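Local atomic coordinates of ADP-ribosylating toxin CARDS (PDB entry 4TLV), a protein that transfers ADP-ribosyl groups from NAD(+) to multiple target proteins and causes vacuolation of mammalian cells, as the main virulence factor of Mycoplasma pneumoniae. Residues A[474-479]-A[514-519]; A[331-336]-A[483-488]. All blocks are in the same frame, centred on the assembly; numbering follows the deposited sequence.

Overall arrangement
The two contacts lie side by side, their centres about 12 Å apart. Contact 1 lies within D3, a beta trefoil. Contact 2 joins D3 to the other trefoil, D2. Each contributes one of two neighbouring antiparallel strands, 473-476 in contact 1 and 481-485 in contact 2. Phe474 N lies 2.8 Å from Phe483 O there, a probable hydrogen bond. Beside it, Phe474 CE1 packs on Val485 CG2 at 3.6 Å. A second link runs between the loops: Gln332 OE1 of D2 is 2.8 Å from Met516 N, a probable hydrogen bond. The catalytic mART domain reaches contact 1 through Arg123, which forms a salt bridge with Asp519.

Contact 1 of 2, residues A[474-479]-A[514-519]; sequences FYDLKT and HDMNED
The turn after strand 473-476 of the D3 beta trefoil carries Thr479, which packs against Asp519 in the loop between strands 506-512 and 526-529. The two side chains cross obliquely. Asp519 OD1 comes within 3.5 Å of Thr479 CB, and equally close to CA and CG2. Thr479 CG2 also lies 3.9 Å from Glu518 O. Asp519 is held from elsewhere: OD1 by a salt bridge to Lys525, OD2 by one to Arg123 of the mART domain.

Asp476 ties down the turn within its own segment. Its OD1 accepts from Lys478 N, from above the carboxylate plane, which makes an Asx turn. Its OD2 takes the hydroxyl of Thr479, with OG1 at 2.6 Å, on the anti side but tilted 34° out of the carboxylate plane. With OG1 between the backbone N and the carbonyl carbon (chi1 63°), OG1 meets Asp476 while CG2 meets Asp519 and Glu518. A water spans the segments, donating to Asp476 OD2 at 2.7 Å and to Met516 O at 3.0 Å. A second water accepts from Asn517 ND2 at 2.8 Å and, weakly, from Lys478 NZ.

Lys481 NZ bonds to Thr479 OG1, Met516 O and Glu518 O, so one ammonium group grips both segments. Direct contact is thus mostly carbon against oxygen, while water and lysine supply the polar links. Lys525 and Arg123 would be expected to favour the ionised form of Asp519.

Contact 2 of 2, residues A[331-336]-A[483-488]; sequences AQISLS and FFVQDN
Asn488 and Leu335 meet tip to tip, with the two methyls of the leucine set against the carboxamide. Leu335 CD2 lies 3.5 Å from Asn488 OD1, and Leu335 CD1 is 3.6 Å from Asn488 ND2. Asn488 has the most surface buried here. The amide nitrogen has polar partners in the other domain: ND2 bonds to Asn297 OD1 and Pro294 O. The backbone also takes part, since Asn488 O accepts a hydrogen bond from Thr329 OG1. Ala331 CB touches the same carbonyl, at 3.4 Å from Asn488 O.

These residues join two beta trefoils. Segment 331-336 belongs to D2 and includes residues of strand 335-340. Segment 483-488 belongs to D3. A classic beta bulge occurs here, with Gln486 and Asp487 both facing Asn490, and the chain turns a corner at Gln486.

Ile333 fills the middle of the seam. Its CD1 methyl meets Val485 CG1 tip to tip at 3.8 Å. The same methyl lies 3.8 Å from Asn488 OD1, where the two side chains cross at about a right angle. Its CG1 lies between the backbone N and the carbonyl carbon (chi1 61°), with CG2 beside the N. That separates the CD1 branch from CG2, which approaches Phe483 CE2 obliquely at 4.2 Å. Around this cluster, Val354 of D2 packs on Ile333 and Val485. Val491 of D3 touches Ala331, Ile333 and Phe483.

Contact 1 of 2, residues A[474-479]-A[514-519]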
# COMPACT_ATOMS: atom_id res chain seq x y z
N PHE A 474 -6.71 -11.10 7.73
CA PHE A 474 -5.67 -10.12 7.48
C PHE A 474 -4.32 -10.58 7.99
O PHE A 474 -4.22 -11.43 8.86
CB PHE A 474 -6.00 -8.82 8.22
CG PHE A 474 -7.27 -8.17 7.76
CD1 PHE A 474 -8.48 -8.53 8.34
CD2 PHE A 474 -7.26 -7.20 6.77
CE1 PHE A 474 -9.66 -7.93 7.94
CE2 PHE A 474 -8.44 -6.60 6.37
CZ PHE A 474 -9.65 -6.96 6.97
N TYR A 475 -3.28 -9.98 7.42
CA TYR A 475 -1.92 -10.19 7.90
C TYR A 475 -1.37 -8.84 8.32
O TYR A 475 -1.40 -7.89 7.53
CB TYR A 475 -1.11 -10.78 6.75
CG TYR A 475 0.32 -11.17 7.07
CD1 TYR A 475 0.62 -12.32 7.79
CD2 TYR A 475 1.38 -10.43 6.57
CE1 TYR A 475 1.94 -12.70 8.04
CE2 TYR A 475 2.70 -10.81 6.80
CZ TYR A 475 2.98 -11.94 7.54
OH TYR A 475 4.30 -12.30 7.74
N ASP A 476 -0.91 -8.74 9.56
CA ASP A 476 -0.34 -7.48 10.05
C ASP A 476 1.13 -7.41 9.71
O ASP A 476 1.93 -8.14 10.29
CB ASP A 476 -0.50 -7.35 11.57
CG ASP A 476 0.23 -6.13 12.11
OD1 ASP A 476 0.37 -5.13 11.36
OD2 ASP A 476 0.69 -6.19 13.26
N LEU A 477 1.49 -6.54 8.78
CA LEU A 477 2.89 -6.45 8.34
C LEU A 477 3.84 -5.98 9.44
O LEU A 477 5.04 -6.21 9.35
CB LEU A 477 3.00 -5.52 7.13
CG LEU A 477 2.38 -6.07 5.84
CD1 LEU A 477 2.25 -4.93 4.81
CD2 LEU A 477 3.19 -7.26 5.28
N LYS A 478 3.33 -5.28 10.45
CA LYS A 478 4.22 -4.83 11.53
C LYS A 478 4.76 -5.99 12.35
O LYS A 478 5.91 -5.98 12.77
CB LYS A 478 3.52 -3.84 12.48
CG LYS A 478 3.30 -2.45 11.91
CD LYS A 478 2.57 -1.55 12.94
CE LYS A 478 3.53 -0.92 13.92
NZ LYS A 478 2.84 0.05 14.83
N THR A 479 3.91 -6.99 12.60
CA THR A 479 4.21 -8.03 13.57
C THR A 479 4.17 -9.45 13.01
O THR A 479 4.50 -10.39 13.72
CB THR A 479 3.23 -8.00 14.75
OG1 THR A 479 1.90 -8.26 14.27
CG2 THR A 479 3.26 -6.63 15.48
N HIS A 514 -6.14 -11.43 21.31
CA HIS A 514 -4.75 -11.18 21.61
C HIS A 514 -4.45 -9.71 21.35
O HIS A 514 -5.17 -9.06 20.61
CB HIS A 514 -3.90 -12.08 20.71
CG HIS A 514 -2.44 -12.11 21.07
ND1 HIS A 514 -1.96 -12.77 22.18
CD2 HIS A 514 -1.36 -11.58 20.45
CE1 HIS A 514 -0.65 -12.63 22.24
NE2 HIS A 514 -0.26 -11.91 21.20
N ASP A 515 -3.40 -9.18 21.98
CA ASP A 515 -2.97 -7.79 21.78
C ASP A 515 -2.37 -7.59 20.36
O ASP A 515 -1.34 -8.16 20.01
CB ASP A 515 -1.95 -7.42 22.86
CG ASP A 515 -1.50 -5.97 22.78
OD1 ASP A 515 -1.84 -5.25 21.81
OD2 ASP A 515 -0.78 -5.55 23.71
N MET A 516 -3.04 -6.78 19.55
CA MET A 516 -2.56 -6.46 18.20
C MET A 516 -1.10 -5.96 18.20
O MET A 516 -0.36 -6.23 17.27
CB MET A 516 -3.48 -5.43 17.53
CG MET A 516 -3.07 -5.05 16.10
SD MET A 516 -3.34 -6.37 14.91
CE MET A 516 -5.11 -6.27 14.74
N ASN A 517 -0.69 -5.28 19.27
CA ASN A 517 0.66 -4.72 19.37
C ASN A 517 1.72 -5.72 19.83
O ASN A 517 2.90 -5.42 19.79
CB ASN A 517 0.70 -3.55 20.35
CG ASN A 517 -0.35 -2.49 20.07
OD1 ASN A 517 -1.08 -2.05 20.97
ND2 ASN A 517 -0.42 -2.06 18.83
N GLU A 518 1.30 -6.88 20.33
CA GLU A 518 2.26 -7.83 20.89
C GLU A 518 3.18 -8.37 19.77
O GLU A 518 2.71 -8.74 18.70
CB GLU A 518 1.55 -8.95 21.66
CG GLU A 518 2.50 -9.81 22.49
CD GLU A 518 3.22 -10.84 21.64
OE1 GLU A 518 2.61 -11.34 20.67
OE2 GLU A 518 4.39 -11.13 21.95
N ASP A 519 4.49 -8.38 20.02
CA ASP A 519 5.44 -8.56 18.93
C ASP A 519 6.60 -9.50 19.27
O ASP A 519 7.62 -9.48 18.60
CB ASP A 519 6.02 -7.19 18.51
CG ASP A 519 6.76 -7.24 17.18
OD1 ASP A 519 6.39 -8.05 16.31
OD2 ASP A 519 7.72 -6.46 17.01
O HOH W 1 0.39 -4.25 15.08
O HOH W 2 1.47 -2.21 16.74

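Contact 2 of 2, residues A[331-336]-A[483-488]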
# COMPACT_ATOMS: atom_id res chain seq x y z
N ALA A 331 -11.06 -3.29 19.61
CA ALA A 331 -10.26 -4.45 19.26
C ALA A 331 -9.04 -4.07 18.41
O ALA A 331 -8.48 -4.91 17.71
CB ALA A 331 -11.12 -5.51 18.56
N GLN A 332 -8.65 -2.80 18.48
CA GLN A 332 -7.41 -2.31 17.90
C GLN A 332 -7.36 -2.32 16.36
O GLN A 332 -6.28 -2.35 15.78
CB GLN A 332 -6.20 -3.05 18.48
CG GLN A 332 -6.15 -3.04 20.00
CD GLN A 332 -5.15 -4.04 20.54
OE1 GLN A 332 -5.29 -5.25 20.35
NE2 GLN A 332 -4.10 -3.54 21.17
N ILE A 333 -8.50 -2.26 15.70
CA ILE A 333 -8.44 -2.12 14.25
C ILE A 333 -8.81 -0.71 13.80
O ILE A 333 -9.51 0.04 14.49
CB ILE A 333 -9.24 -3.18 13.48
CG1 ILE A 333 -10.71 -3.10 13.84
CG2 ILE A 333 -8.65 -4.61 13.69
CD1 ILE A 333 -11.46 -4.35 13.49
N SER A 334 -8.28 -0.36 12.64
CA SER A 334 -8.48 0.93 12.00
C SER A 334 -9.55 0.74 10.93
O SER A 334 -9.64 -0.34 10.35
CB SER A 334 -7.16 1.36 11.34
OG SER A 334 -7.33 2.51 10.54
N LEU A 335 -10.37 1.76 10.71
CA LEU A 335 -11.42 1.72 9.70
C LEU A 335 -11.24 2.81 8.63
O LEU A 335 -10.85 3.93 8.95
CB LEU A 335 -12.79 1.90 10.37
CG LEU A 335 -13.16 0.80 11.38
CD1 LEU A 335 -14.30 1.30 12.30
CD2 LEU A 335 -13.53 -0.50 10.66
N SER A 336 -11.55 2.46 7.38
CA SER A 336 -11.35 3.33 6.22
C SER A 336 -12.63 3.41 5.38
O SER A 336 -13.40 2.44 5.33
CB SER A 336 -10.23 2.77 5.32
OG SER A 336 -8.97 2.90 5.94
N PHE A 483 -4.89 -12.45 11.49
CA PHE A 483 -6.09 -12.25 12.30
C PHE A 483 -7.40 -12.29 11.50
O PHE A 483 -7.42 -12.04 10.29
CB PHE A 483 -5.99 -11.01 13.20
CG PHE A 483 -5.87 -9.68 12.46
CD1 PHE A 483 -4.63 -9.14 12.14
CD2 PHE A 483 -7.01 -8.95 12.13
CE1 PHE A 483 -4.54 -7.90 11.48
CE2 PHE A 483 -6.92 -7.72 11.49
CZ PHE A 483 -5.68 -7.19 11.16
N PHE A 484 -8.47 -12.64 12.21
CA PHE A 484 -9.80 -12.83 11.65
C PHE A 484 -10.68 -11.80 12.36
O PHE A 484 -10.76 -11.80 13.58
CB PHE A 484 -10.25 -14.26 12.01
CG PHE A 484 -11.58 -14.68 11.45
CD1 PHE A 484 -12.75 -14.02 11.80
CD2 PHE A 484 -11.67 -15.81 10.63
CE1 PHE A 484 -13.99 -14.45 11.30
CE2 PHE A 484 -12.89 -16.24 10.13
CZ PHE A 484 -14.06 -15.56 10.46
N VAL A 485 -11.31 -10.92 11.60
CA VAL A 485 -12.16 -9.89 12.20
C VAL A 485 -13.60 -10.37 12.19
O VAL A 485 -14.23 -10.42 11.15
CB VAL A 485 -12.06 -8.54 11.47
CG1 VAL A 485 -12.99 -7.50 12.11
CG2 VAL A 485 -10.60 -8.03 11.47
N GLN A 486 -14.10 -10.75 13.36
CA GLN A 486 -15.49 -11.15 13.51
C GLN A 486 -16.36 -9.90 13.40
O GLN A 486 -17.37 -9.89 12.71
CB GLN A 486 -15.70 -11.81 14.87
CG GLN A 486 -17.14 -12.20 15.15
CD GLN A 486 -17.28 -12.93 16.48
OE1 GLN A 486 -17.22 -12.32 17.55
NE2 GLN A 486 -17.44 -14.24 16.42
N ASP A 487 -15.94 -8.87 14.11
CA ASP A 487 -16.52 -7.54 13.95
C ASP A 487 -15.57 -6.54 14.58
O ASP A 487 -14.47 -6.89 15.02
CB ASP A 487 -17.92 -7.45 14.56
CG ASP A 487 -17.94 -7.75 16.06
OD1 ASP A 487 -16.98 -7.42 16.78
OD2 ASP A 487 -18.96 -8.32 16.52
N ASN A 488 -15.98 -5.28 14.61
CA ASN A 488 -15.08 -4.23 15.08
C ASN A 488 -14.59 -4.38 16.52
O ASN A 488 -13.55 -3.82 16.87
CB ASN A 488 -15.70 -2.84 14.85
CG ASN A 488 -15.72 -2.45 13.38
OD1 ASN A 488 -14.91 -3.12 12.59
ND2 ASN A 488 -16.45 -1.55 12.97